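Long-range contacts in ULam111 (Flavobacterium sp., PDB 5WUT), which probably hydrolyses the beta-1,3-glucosidic bonds of laminarin, as a laminarinase of glycoside hydrolase family 16 with a beta-jelly-roll fold: residues W23-G28 against Y44-H49; S69-T74 against Y201-M206. All coordinates share one frame; numbering follows the deposited sequence.

Contact 1: residues W23-G28 against Y44-H49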
loop_
_atom_site.group_PDB
_atom_site.type_symbol
_atom_site.label_atom_id
_atom_site.label_comp_id
_atom_site.label_asym_id
_atom_site.label_seq_id
_atom_site.Cartn_x
_atom_site.Cartn_y
_atom_site.Cartn_z
ATOM N N TRP A 23 -21.104 -10.799 19.991
ATOM C CA TRP A 23 -20.984 -11.659 18.801
ATOM C C TRP A 23 -22.073 -12.712 18.700
ATOM O O TRP A 23 -22.484 -13.306 19.704
ATOM C CB TRP A 23 -19.627 -12.376 18.770
ATOM C CG TRP A 23 -18.482 -11.429 18.565
ATOM C CD1 TRP A 23 -17.705 -10.856 19.536
ATOM C CD2 TRP A 23 -18.005 -10.923 17.317
ATOM N NE1 TRP A 23 -16.769 -10.022 18.969
ATOM C CE2 TRP A 23 -16.926 -10.050 17.606
ATOM C CE3 TRP A 23 -18.374 -11.130 15.983
ATOM C CZ2 TRP A 23 -16.223 -9.368 16.609
ATOM C CZ3 TRP A 23 -17.667 -10.468 14.987
ATOM C CH2 TRP A 23 -16.602 -9.598 15.306
ATOM N N ASN A 24 -22.509 -12.955 17.467
ATOM C CA ASN A 24 -23.381 -14.081 17.146
ATOM C C ASN A 24 -22.588 -15.124 16.403
ATOM O O ASN A 24 -21.622 -14.789 15.703
ATOM C CB ASN A 24 -24.534 -13.660 16.248
ATOM C CG ASN A 24 -25.242 -12.445 16.745
ATOM O OD1 ASN A 24 -25.918 -12.486 17.761
ATOM N ND2 ASN A 24 -25.090 -11.336 16.029
ATOM N N PHE A 25 -23.007 -16.382 16.514
ATOM C CA PHE A 25 -22.552 -17.391 15.560
ATOM C C PHE A 25 -23.564 -17.541 14.437
ATOM O O PHE A 25 -24.778 -17.581 14.674
ATOM C CB PHE A 25 -22.348 -18.758 16.224
ATOM C CG PHE A 25 -21.233 -18.791 17.210
ATOM C CD1 PHE A 25 -19.932 -19.063 16.804
ATOM C CD2 PHE A 25 -21.479 -18.555 18.552
ATOM C CE1 PHE A 25 -18.902 -19.101 17.714
ATOM C CE2 PHE A 25 -20.446 -18.596 19.473
ATOM C CZ PHE A 25 -19.160 -18.865 19.058
ATOM N N GLU A 26 -23.071 -17.656 13.212
ATOM C CA GLU A 26 -23.916 -18.158 12.140
ATOM C C GLU A 26 -23.453 -19.592 11.901
ATOM O O GLU A 26 -22.252 -19.869 11.865
ATOM C CB GLU A 26 -23.826 -17.251 10.902
ATOM C CG GLU A 26 -24.476 -15.880 11.191
ATOM C CD GLU A 26 -24.685 -14.990 9.975
ATOM O OE1 GLU A 26 -25.394 -13.963 10.100
ATOM O OE2 GLU A 26 -24.136 -15.295 8.903
ATOM N N LEU A 27 -24.401 -20.525 11.853
ATOM C CA LEU A 27 -24.049 -21.945 11.943
ATOM C C LEU A 27 -24.700 -22.787 10.862
ATOM O O LEU A 27 -25.821 -22.504 10.432
ATOM C CB LEU A 27 -24.458 -22.503 13.316
ATOM C CG LEU A 27 -23.840 -21.795 14.522
ATOM C CD1 LEU A 27 -24.600 -22.172 15.802
ATOM C CD2 LEU A 27 -22.398 -22.147 14.657
ATOM N N GLY A 28 -24.006 -23.857 10.491
ATOM C CA GLY A 28 -24.547 -24.869 9.598
ATOM C C GLY A 28 -24.243 -24.659 8.127
ATOM O O GLY A 28 -23.196 -24.112 7.766
ATOM N N TYR A 44 -20.556 -24.276 9.277
ATOM C CA TYR A 44 -20.032 -23.393 10.298
ATOM C C TYR A 44 -20.446 -23.917 11.670
ATOM O O TYR A 44 -21.570 -24.406 11.844
ATOM C CB TYR A 44 -20.521 -21.975 10.068
ATOM C CG TYR A 44 -19.837 -21.255 8.928
ATOM C CD1 TYR A 44 -18.459 -21.147 8.887
ATOM C CD2 TYR A 44 -20.576 -20.656 7.917
ATOM C CE1 TYR A 44 -17.825 -20.462 7.868
ATOM C CE2 TYR A 44 -19.945 -19.971 6.888
ATOM C CZ TYR A 44 -18.575 -19.877 6.878
ATOM O OH TYR A 44 -17.936 -19.189 5.863
ATOM N N THR A 45 -19.523 -23.842 12.626
ATOM C CA THR A 45 -19.733 -24.435 13.944
ATOM C C THR A 45 -19.367 -23.474 15.057
ATOM O O THR A 45 -18.867 -22.381 14.792
ATOM C CB THR A 45 -18.880 -25.685 14.145
ATOM O OG1 THR A 45 -17.530 -25.289 14.394
ATOM C CG2 THR A 45 -18.941 -26.611 12.925
ATOM N N LYS A 46 -19.575 -23.908 16.300
ATOM C CA LYS A 46 -19.105 -23.167 17.475
ATOM C C LYS A 46 -17.859 -23.828 18.045
ATOM O O LYS A 46 -17.357 -23.446 19.116
ATOM C CB LYS A 46 -20.188 -23.095 18.565
ATOM C CG LYS A 46 -21.420 -22.301 18.201
ATOM C CD LYS A 46 -22.290 -22.075 19.430
ATOM C CE LYS A 46 -23.213 -23.239 19.715
ATOM N NZ LYS A 46 -24.171 -22.844 20.788
ATOM N N THR A 47 -17.359 -24.829 17.332
ATOM C CA THR A 47 -16.235 -25.622 17.819
ATOM C C THR A 47 -15.005 -25.564 16.910
ATOM O O THR A 47 -14.103 -26.402 17.013
ATOM C CB THR A 47 -16.661 -27.096 18.010
ATOM O OG1 THR A 47 -17.315 -27.554 16.821
ATOM C CG2 THR A 47 -17.626 -27.218 19.177
ATOM N N ASN A 48 -14.942 -24.564 16.030
ATOM C CA ASN A 48 -13.782 -24.406 15.156
ATOM C C ASN A 48 -12.924 -23.176 15.475
ATOM O O ASN A 48 -12.027 -22.825 14.713
ATOM C CB ASN A 48 -14.222 -24.347 13.686
ATOM C CG ASN A 48 -14.435 -25.727 13.084
ATOM O OD1 ASN A 48 -15.387 -26.424 13.438
ATOM N ND2 ASN A 48 -13.561 -26.111 12.150
ATOM N N HIS A 49 -13.186 -22.529 16.600
ATOM C CA HIS A 49 -12.388 -21.360 16.965
ATOM C C HIS A 49 -11.849 -21.480 18.383
ATOM O O HIS A 49 -12.365 -22.248 19.199
ATOM C CB HIS A 49 -13.224 -20.101 16.872
ATOM C CG HIS A 49 -14.212 -20.012 17.980
ATOM N ND1 HIS A 49 -15.357 -20.773 18.004
ATOM C CD2 HIS A 49 -14.191 -19.310 19.137
ATOM C CE1 HIS A 49 -16.016 -20.531 19.125
ATOM N NE2 HIS A 49 -15.334 -19.643 19.826
HETATM O O HOH W 1 -19.663 -20.238 13.250
#

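Contact 2: residues S69-T74 against Y201-M206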
loop_
_atom_site.group_PDB
_atom_site.type_symbol
_atom_site.label_atom_id
_atom_site.label_comp_id
_atom_site.label_asym_id
_atom_site.label_seq_id
_atom_site.Cartn_x
_atom_site.Cartn_y
_atom_site.Cartn_z
ATOM N N SER A 69 -15.745 -24.731 9.758
ATOM C CA SER A 69 -15.077 -23.460 9.991
ATOM C C SER A 69 -15.960 -22.616 10.898
ATOM O O SER A 69 -16.894 -23.146 11.509
ATOM C CB SER A 69 -14.780 -22.757 8.660
ATOM O OG SER A 69 -13.869 -21.667 8.847
ATOM N N THR A 70 -15.658 -21.318 10.982
ATOM C CA THR A 70 -16.363 -20.380 11.861
ATOM C C THR A 70 -16.845 -19.170 11.085
ATOM O O THR A 70 -16.135 -18.675 10.189
ATOM C CB THR A 70 -15.451 -19.877 13.007
ATOM O OG1 THR A 70 -14.832 -20.994 13.655
ATOM C CG2 THR A 70 -16.232 -19.031 14.043
ATOM N N ARG A 71 -18.040 -18.700 11.429
ATOM C CA ARG A 71 -18.588 -17.450 10.914
ATOM C C ARG A 71 -19.312 -16.734 12.049
ATOM O O ARG A 71 -20.283 -17.258 12.605
ATOM C CB ARG A 71 -19.544 -17.727 9.749
ATOM C CG ARG A 71 -20.238 -16.476 9.188
ATOM C CD ARG A 71 -20.914 -16.818 7.868
ATOM N NE ARG A 71 -21.826 -15.763 7.440
ATOM C CZ ARG A 71 -22.062 -15.460 6.164
ATOM N NH1 ARG A 71 -21.446 -16.124 5.197
ATOM N NH2 ARG A 71 -22.912 -14.492 5.858
ATOM N N ILE A 72 -18.837 -15.540 12.396
ATOM C CA ILE A 72 -19.416 -14.788 13.501
ATOM C C ILE A 72 -19.748 -13.378 13.044
ATOM O O ILE A 72 -19.094 -12.847 12.143
ATOM C CB ILE A 72 -18.470 -14.749 14.716
ATOM C CG1 ILE A 72 -17.071 -14.247 14.332
ATOM C CG2 ILE A 72 -18.346 -16.144 15.334
ATOM C CD1 ILE A 72 -16.211 -13.936 15.566
ATOM N N THR A 73 -20.782 -12.790 13.643
ATOM C CA THR A 73 -21.193 -11.425 13.309
ATOM C C THR A 73 -21.486 -10.622 14.555
ATOM O O THR A 73 -21.689 -11.186 15.631
ATOM C CB THR A 73 -22.464 -11.371 12.460
ATOM O OG1 THR A 73 -23.617 -11.527 13.310
ATOM C CG2 THR A 73 -22.462 -12.454 11.409
ATOM N N THR A 74 -21.555 -9.304 14.409
ATOM C CA THR A 74 -22.004 -8.466 15.526
ATOM C C THR A 74 -23.413 -7.924 15.303
ATOM O O THR A 74 -23.817 -6.956 15.937
ATOM C CB THR A 74 -21.048 -7.283 15.786
ATOM O OG1 THR A 74 -21.063 -6.386 14.668
ATOM C CG2 THR A 74 -19.642 -7.769 16.047
ATOM N N TYR A 201 -22.972 -3.874 10.605
ATOM C CA TYR A 201 -22.359 -4.793 11.563
ATOM C C TYR A 201 -21.218 -5.583 10.937
ATOM O O TYR A 201 -21.072 -5.614 9.715
ATOM C CB TYR A 201 -23.404 -5.744 12.154
ATOM C CG TYR A 201 -24.105 -6.669 11.179
ATOM C CD1 TYR A 201 -23.573 -7.914 10.877
ATOM C CD2 TYR A 201 -25.324 -6.316 10.608
ATOM C CE1 TYR A 201 -24.226 -8.796 10.018
ATOM C CE2 TYR A 201 -25.988 -7.187 9.744
ATOM C CZ TYR A 201 -25.428 -8.424 9.453
ATOM O OH TYR A 201 -26.066 -9.320 8.610
ATOM N N PHE A 202 -20.396 -6.188 11.789
ATOM C CA PHE A 202 -19.192 -6.912 11.369
ATOM C C PHE A 202 -19.452 -8.374 11.123
ATOM O O PHE A 202 -20.300 -8.951 11.778
ATOM C CB PHE A 202 -18.095 -6.795 12.424
ATOM C CG PHE A 202 -17.631 -5.398 12.649
ATOM C CD1 PHE A 202 -16.907 -4.744 11.666
ATOM C CD2 PHE A 202 -17.895 -4.738 13.839
ATOM C CE1 PHE A 202 -16.464 -3.442 11.868
ATOM C CE2 PHE A 202 -17.458 -3.432 14.047
ATOM C CZ PHE A 202 -16.736 -2.786 13.059
ATOM N N ILE A 203 -18.707 -8.952 10.189
ATOM C CA ILE A 203 -18.667 -10.408 10.004
ATOM C C ILE A 203 -17.211 -10.829 9.891
ATOM O O ILE A 203 -16.430 -10.172 9.194
ATOM C CB ILE A 203 -19.427 -10.868 8.736
ATOM C CG1 ILE A 203 -20.863 -10.323 8.712
ATOM C CG2 ILE A 203 -19.415 -12.401 8.642
ATOM C CD1 ILE A 203 -20.983 -8.966 7.970
ATOM N N ILE A 204 -16.834 -11.893 10.601
ATOM C CA ILE A 204 -15.549 -12.567 10.391
ATOM C C ILE A 204 -15.852 -14.003 10.010
ATOM O O ILE A 204 -16.625 -14.675 10.697
ATOM C CB ILE A 204 -14.658 -12.538 11.647
ATOM C CG1 ILE A 204 -14.342 -11.105 12.044
ATOM C CG2 ILE A 204 -13.355 -13.299 11.407
ATOM C CD1 ILE A 204 -13.590 -10.993 13.391
ATOM N N ASN A 205 -15.268 -14.500 8.927
ATOM C CA ASN A 205 -15.519 -15.900 8.592
ATOM C C ASN A 205 -14.390 -16.478 7.767
ATOM O O ASN A 205 -13.532 -15.759 7.262
ATOM C CB ASN A 205 -16.846 -16.064 7.836
ATOM C CG ASN A 205 -16.754 -15.625 6.397
ATOM O OD1 ASN A 205 -16.844 -14.431 6.100
ATOM N ND2 ASN A 205 -16.550 -16.584 5.485
ATOM N N MET A 206 -14.390 -17.795 7.624
ATOM C CA MET A 206 -13.473 -18.416 6.677
ATOM C C MET A 206 -14.217 -19.505 5.918
ATOM O O MET A 206 -14.617 -20.530 6.488
ATOM C CB MET A 206 -12.227 -18.960 7.379
ATOM C CG MET A 206 -11.318 -19.768 6.446
ATOM S SD MET A 206 -9.641 -20.087 7.041
ATOM C CE MET A 206 -9.946 -20.549 8.745
#

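Contact 1: residues W23-G28 against Y44-H49
Phe25 meets the 44-49 segment through one face and the rim of its ring. Lys46 lays its methylene chain over that face at about a right angle, with CG 3.7 Å from the Phe25 ring centroid and only 12° off the normal, a CH-pi contact. Phe25 CG stands anti to its own carbonyl carbon (chi1 -67°), which places it 3.7 Å from Lys46 CG. His49 comes from the far end, tip to tip, its CE1 3.5 Å from Phe25 CE1, the ring planes 45° apart. Leu27 CD2 lies 3.3 Å from Thr45 C and also touches Lys46 CG. Beyond it, Gly28 and Tyr44 form a single antiparallel hydrogen-bonded pair: Gly28 N to Tyr44 O at 2.8 Å and Tyr44 N to Gly28 O at 3.0 Å. A water links Glu26 O and Thr45 O. The turn carrying Lys46 is set by Thr45, whose OG1 takes the N-H of Thr47 (an ST turn) and donates to Asn48 OD1 at 2.6 Å. The Tyr44 ring leads away, its OH bonded to Asn205 ND2. Short strand 24-25 and the residues after it thus meet the turn between strands 42-44 and 49-52 at the jelly-roll surface. An alanine in place of Phe25 would remove the ring and probably leave Lys46 CG without the face it rests on and His49 CE1 without its edge partner, the lysine chain freer to turn. Two backbone bonds fix the segments at Gly28, while mainly apolar contact joins them at Phe25 and Leu27.

Contact 2: residues S69-T74 against Y201-M206
Arg71 runs its aliphatic stem alongside Asn205, CG lying 3.7 Å from Asn205 CB, both side chains pointing the same way from one face of the sheet. CG stands anti to the backbone N (chi1 177°) and the chain stays extended as far as NE, which forms a salt bridge with Glu26. Thr73 and Ile203 share that face, with Thr73 CG2 3.8 Å from Ile203 CG1. From the other face Ile72 and Ile204 project side by side, CG1 of Ile72 4.0 Å from CB of Ile204, with Leu56 and Ile58 of strand 55-63 packed against them. The strands are antiparallel. Ile72 and Ile204 are the hydrogen-bonded pair, each N-H held by the other's carbonyl at 2.9 Å and nearly in line with the C=O; Arg71-Asn205 and Thr73-Ile203 are the flanking non-hydrogen-bonded pairs. Outside these come two more backbone bonds, Met206 N to Thr70 O and Thr74 N to Phe202 O, and then side-chain hydroxyls take over. Thr74 OG1 accepts the N-H of Phe202 at 3.0 Å, with an angle of 171° at the hydrogen, and is also bonded to Lys78 O. Ser69 OG donates to Met206 O at 2.7 Å, in the carbonyl plane on a lone pair. This is jelly-roll sheet pairing: one face apolar at the isoleucines, the other mixing Ile203 with Arg71, Thr73 and Asn205, whose polar ends are bonded to Glu26, Asn24, and Trp102 with Tyr44, so that both ends of the buried Asn205 amide are satisfied.

Contacts 1 and 2 lie with centres about 8 Å apart and meet at residues 71-73 of strand 66-80, which have strand 24-25 on one side and strand 200-208 on the other. Asn24 N reaches Thr73 O at 2.7 Å, a probable hydrogen bond, and Glu26 OE2 meets Arg71 NE at 2.8 Å. The Tyr44 hydroxyl of contact 1 spans to the far strand of contact 2. Contact 1 extends the sheet outward, its centre about 14 Å from that of the chain, and contact 2 is the buried pairing, about 7 Å from it. Strand 200-208 pairs with 97-105, which pairs with 118-123, the strand that in family 16 enzymes usually carries the catalytic acids.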